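Local coordinates for putative transcriptional regulator (MarR/EmrR family) (Acinetobacter sp. ADP1, PDB 3NRV), which probably binds DNA as a dimeric transcription factor of the MarR family, using a winged helix-turn-helix domain in each subunit, at the interface of chains A and B. Numbering follows the deposited sequence. Chains: chain A/B, Putative transcriptional regulator (MarR/EmrR family).

Contact 1 and contact 2 are two patches of one interface between the A and B copies. The centres of their C-alpha atoms lie about 16 Å apart. Both use helix 13-36 of chain B: contact 1 takes its N-terminal start, contact 2 its next turns. Two positions serve in both, as A:Leu24 and A:Leu122 in contact 1, and B:Leu24 and B:Leu122 in contact 2. Contact 1 is largely polar and contact 2 apolar. MarR proteins usually dimerise through their terminal helices, so this interface is probably the one that holds the two DNA-binding lobes together.

Contact 1: the interface of chains A and B. Residues chain A 24, 112, 119, 122; chain B 12-14, 18.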
loop_
_atom_site.group_PDB
_atom_site.type_symbol
_atom_site.label_atom_id
_atom_site.label_comp_id
_atom_site.label_asym_id
_atom_site.label_seq_id
_atom_site.Cartn_x
_atom_site.Cartn_y
_atom_site.Cartn_z
ATOM N N LEU A 24 8.860 2.423 1.478
ATOM C CA LEU A 24 9.749 1.830 2.457
ATOM C C LEU A 24 10.122 0.428 1.992
ATOM O O LEU A 24 11.215 -0.058 2.268
ATOM C CB LEU A 24 9.075 1.740 3.824
ATOM C CG LEU A 24 8.946 3.011 4.648
ATOM C CD1 LEU A 24 7.926 2.815 5.741
ATOM C CD2 LEU A 24 10.293 3.387 5.226
ATOM N N SER A 112 12.140 -8.328 11.527
ATOM C CA SER A 112 11.922 -6.906 11.819
ATOM C C SER A 112 12.843 -6.424 12.934
ATOM O O SER A 112 13.460 -5.355 12.829
ATOM C CB SER A 112 10.476 -6.637 12.217
ATOM O OG SER A 112 9.599 -6.964 11.156
ATOM N N GLU A 119 15.593 1.312 11.007
ATOM C CA GLU A 119 14.616 2.156 11.681
ATOM C C GLU A 119 15.254 3.406 12.290
ATOM O O GLU A 119 14.707 4.509 12.192
ATOM C CB GLU A 119 13.878 1.353 12.746
ATOM C CG GLU A 119 13.064 0.237 12.152
ATOM C CD GLU A 119 12.182 0.727 11.011
ATOM O OE1 GLU A 119 12.519 0.460 9.831
ATOM O OE2 GLU A 119 11.160 1.389 11.301
ATOM N N LEU A 122 15.900 5.677 9.508
ATOM C CA LEU A 122 14.661 6.280 9.022
ATOM C C LEU A 122 14.244 7.482 9.872
ATOM O O LEU A 122 13.770 8.491 9.351
ATOM C CB LEU A 122 13.544 5.240 9.018
ATOM C CG LEU A 122 12.130 5.700 8.637
ATOM C CD1 LEU A 122 12.058 6.155 7.177
ATOM C CD2 LEU A 122 11.140 4.587 8.897
ATOM N N HIS B 12 8.743 0.340 16.108
ATOM C CA HIS B 12 9.332 0.038 14.805
ATOM C C HIS B 12 8.462 0.705 13.725
ATOM O O HIS B 12 7.375 0.212 13.399
ATOM C CB HIS B 12 9.374 -1.479 14.612
ATOM C CG HIS B 12 10.254 -1.935 13.490
ATOM N ND1 HIS B 12 10.026 -1.591 12.175
ATOM C CD2 HIS B 12 11.338 -2.749 13.483
ATOM C CE1 HIS B 12 10.944 -2.153 11.407
ATOM N NE2 HIS B 12 11.751 -2.863 12.176
ATOM N N ALA B 13 8.936 1.833 13.196
ATOM C CA ALA B 13 8.143 2.653 12.293
ATOM C C ALA B 13 7.745 1.890 11.040
ATOM O O ALA B 13 6.580 1.915 10.639
ATOM C CB ALA B 13 8.882 3.924 11.918
ATOM N N THR B 14 8.716 1.235 10.417
ATOM C CA THR B 14 8.440 0.443 9.229
ATOM C C THR B 14 7.359 -0.611 9.503
ATOM O O THR B 14 6.391 -0.726 8.753
ATOM C CB THR B 14 9.722 -0.216 8.694
ATOM O OG1 THR B 14 10.607 0.811 8.236
ATOM C CG2 THR B 14 9.402 -1.143 7.541
ATOM N N ASN B 18 3.684 -0.605 7.927
ATOM C CA ASN B 18 3.321 -1.718 7.053
ATOM C C ASN B 18 2.097 -2.494 7.509
ATOM O O ASN B 18 1.265 -2.872 6.691
ATOM C CB ASN B 18 4.526 -2.615 6.759
ATOM C CG ASN B 18 5.249 -2.188 5.504
ATOM O OD1 ASN B 18 4.974 -2.691 4.411
ATOM N ND2 ASN B 18 6.135 -1.217 5.637
HETATM O O HOH W 1 11.339 2.660 14.122
#
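A:Glu119 receives the start of helix 13-36 of chain B, in the helical dimerisation region typical of MarR-family regulators. Its carboxylate takes two hydrogen bonds from B:Thr14. The hydroxyl OG1 of B:Thr14 donates to OE1 of A:Glu119 at 2.5 Å. The backbone N of B:Thr14 donates to the other oxygen, OE2 of A:Glu119, at 2.6 Å and almost straight, 179° at H. Both oxygens are met on their syn sides, OE1 closer to the carboxylate plane than OE2. The B:Thr14 hydroxyl lies beside its own backbone N (chi1 -66°), which lets one residue reach both oxygens. The carboxylate therefore appears to act as a cap from the other chain, and the helix start would probably favour its negative charge. NE2 of B:His12 makes a weak hydrogen bond to the backbone O of A:Ser112 at 3.1 Å. Within chain B, the amide ND2 of B:Asn18 donates a hydrogen bond to the backbone O of B:Thr14 at 3.2 Å.

Water 1 adds a bridge. It lies 2.7 Å from the backbone N of B:Ala13 and 3.1 Å from OE2 of A:Glu119. The N-H of B:Ala13 points to this water, not to the carboxylate.

The ring of B:His12 stacks on A:Glu119. CG of A:Glu119 sits over the ring centre of B:His12, 3.4 Å from the centroid, as a CH-pi contact. Carboxylate and ring planes are 10° apart.

CD2 of A:Leu122 touches the methyl CB of B:Ala13 at 3.8 Å. The methyl groups of A:Leu24 pass the hydroxyl OG1 of B:Thr14, the two side chains running opposite ways.

Contact 2: the interface of chains A and B. Residues chain A 17, 141-142, 145, 148; chain B 20, 23-24, 122.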
loop_
_atom_site.group_PDB
_atom_site.type_symbol
_atom_site.label_atom_id
_atom_site.label_comp_id
_atom_site.label_asym_id
_atom_site.label_seq_id
_atom_site.Cartn_x
_atom_site.Cartn_y
_atom_site.Cartn_z
ATOM N N ILE A 17 -0.263 6.974 3.469
ATOM C CA ILE A 17 0.099 5.772 4.220
ATOM C C ILE A 17 0.495 4.623 3.288
ATOM O O ILE A 17 1.521 3.962 3.479
ATOM C CB ILE A 17 -1.086 5.331 5.128
ATOM C CG1 ILE A 17 -1.207 6.271 6.332
ATOM C CG2 ILE A 17 -0.913 3.881 5.599
ATOM C CD1 ILE A 17 -2.598 6.275 6.971
ATOM N N LEU A 141 -4.389 5.551 14.097
ATOM C CA LEU A 141 -4.765 5.033 12.780
ATOM C C LEU A 141 -5.043 3.529 12.831
ATOM O O LEU A 141 -6.017 3.048 12.255
ATOM C CB LEU A 141 -3.694 5.359 11.734
ATOM C CG LEU A 141 -3.524 6.847 11.415
ATOM C CD1 LEU A 141 -2.224 7.122 10.637
ATOM C CD2 LEU A 141 -4.749 7.370 10.678
ATOM N N ARG A 142 -4.186 2.784 13.520
ATOM C CA ARG A 142 -4.369 1.332 13.586
ATOM C C ARG A 142 -5.651 0.984 14.328
ATOM O O ARG A 142 -6.398 0.090 13.913
ATOM C CB ARG A 142 -3.139 0.638 14.196
ATOM C CG ARG A 142 -1.946 0.645 13.244
ATOM C CD ARG A 142 -0.830 -0.308 13.678
ATOM N NE ARG A 142 -1.218 -1.702 13.475
ATOM C CZ ARG A 142 -0.683 -2.740 14.117
ATOM N NH1 ARG A 142 0.276 -2.553 15.011
ATOM N NH2 ARG A 142 -1.110 -3.974 13.862
ATOM N N VAL A 145 -8.493 1.576 11.890
ATOM C CA VAL A 145 -8.534 0.579 10.820
ATOM C C VAL A 145 -9.185 -0.722 11.340
ATOM O O VAL A 145 -9.966 -1.368 10.637
ATOM C CB VAL A 145 -7.110 0.343 10.214
ATOM C CG1 VAL A 145 -7.072 -0.878 9.328
ATOM C CG2 VAL A 145 -6.681 1.571 9.412
HETATM N N MSE A 148 -12.865 -0.566 10.948
HETATM C CA MSE A 148 -13.436 -0.419 9.607
HETATM C C MSE A 148 -13.739 -1.784 8.997
HETATM O O MSE A 148 -14.200 -1.856 7.872
HETATM C CB MSE A 148 -12.509 0.406 8.704
HETATM C CG MSE A 148 -12.295 1.852 9.215
HETATM SE SE MSE A 148 -10.989 2.929 8.245
HETATM C CE MSE A 148 -11.911 3.127 6.555
ATOM N N LEU B 20 -0.332 -1.277 9.391
ATOM C CA LEU B 20 -1.421 -0.335 9.178
ATOM C C LEU B 20 -1.834 -0.367 7.712
ATOM O O LEU B 20 -2.984 -0.616 7.388
ATOM C CB LEU B 20 -0.964 1.083 9.532
ATOM C CG LEU B 20 -1.898 2.230 9.148
ATOM C CD1 LEU B 20 -3.276 2.100 9.826
ATOM C CD2 LEU B 20 -1.241 3.566 9.505
ATOM N N LYS B 23 -3.359 -3.797 6.437
ATOM C CA LYS B 23 -4.713 -4.076 6.877
ATOM C C LYS B 23 -5.730 -3.130 6.224
ATOM O O LYS B 23 -6.820 -3.547 5.835
ATOM C CB LYS B 23 -4.815 -4.024 8.396
ATOM C CG LYS B 23 -6.185 -4.447 8.912
ATOM C CD LYS B 23 -6.129 -4.749 10.401
ATOM C CE LYS B 23 -7.432 -5.352 10.901
ATOM N NZ LYS B 23 -7.299 -5.672 12.344
ATOM N N LEU B 24 -5.371 -1.854 6.108
ATOM C CA LEU B 24 -6.226 -0.888 5.430
ATOM C C LEU B 24 -6.441 -1.320 3.976
ATOM O O LEU B 24 -7.571 -1.347 3.490
ATOM C CB LEU B 24 -5.595 0.508 5.523
ATOM C CG LEU B 24 -6.311 1.693 4.868
ATOM C CD1 LEU B 24 -7.701 1.837 5.398
ATOM C CD2 LEU B 24 -5.497 2.973 5.092
ATOM N N LEU B 122 -11.404 7.090 8.535
ATOM C CA LEU B 122 -10.056 6.828 9.049
ATOM C C LEU B 122 -9.583 7.914 10.032
ATOM O O LEU B 122 -8.911 7.627 11.035
ATOM C CB LEU B 122 -9.061 6.744 7.881
ATOM C CG LEU B 122 -7.585 6.483 8.223
ATOM C CD1 LEU B 122 -7.383 5.116 8.903
ATOM C CD2 LEU B 122 -6.718 6.588 6.953
#
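A:Val145 meets B:Leu20 through methyl groups, CG2 of A:Val145 to CD1 of B:Leu20 at 3.5 Å. This is a close fit for two methyl groups. The two side chains meet at a slant. CG2 of A:Val145 also touches CD1 of B:Leu122 at 3.6 Å, and here the side chains run side by side and point the same way. The other methyl, CG1, is anti to the backbone N of A:Val145 (chi1 168°). That turns it to helix 13-36 of chain B, where it touches CG of B:Lys23 at 3.7 Å and lies close to the backbone of B:Leu24.

B:Leu20 is touched by several groups of chain A. Its CD2 meets CB of A:Leu141 at 3.8 Å. A:Ile17 comes at about a right angle, its branch methyl CG2 3.9 Å from CD2 of B:Leu20. The aliphatic stem of A:Arg142 covers another flank, CG to CB of B:Leu20 at 3.9 Å.

B:Leu122 is touched by more of chain A. CD2 of A:Leu141 lies 3.9 Å from CG of B:Leu122. CD1 of A:Ile17 reaches CD2 of B:Leu122 tip to tip. The selenium of A:Met148, a selenomethionine, lies 4.1 Å from CA of B:Leu122.

In the fold, the end of helix 128-147 of chain A packs against helices 13-36 and 102-122 of chain B, with helix 13-26 of chain A alongside.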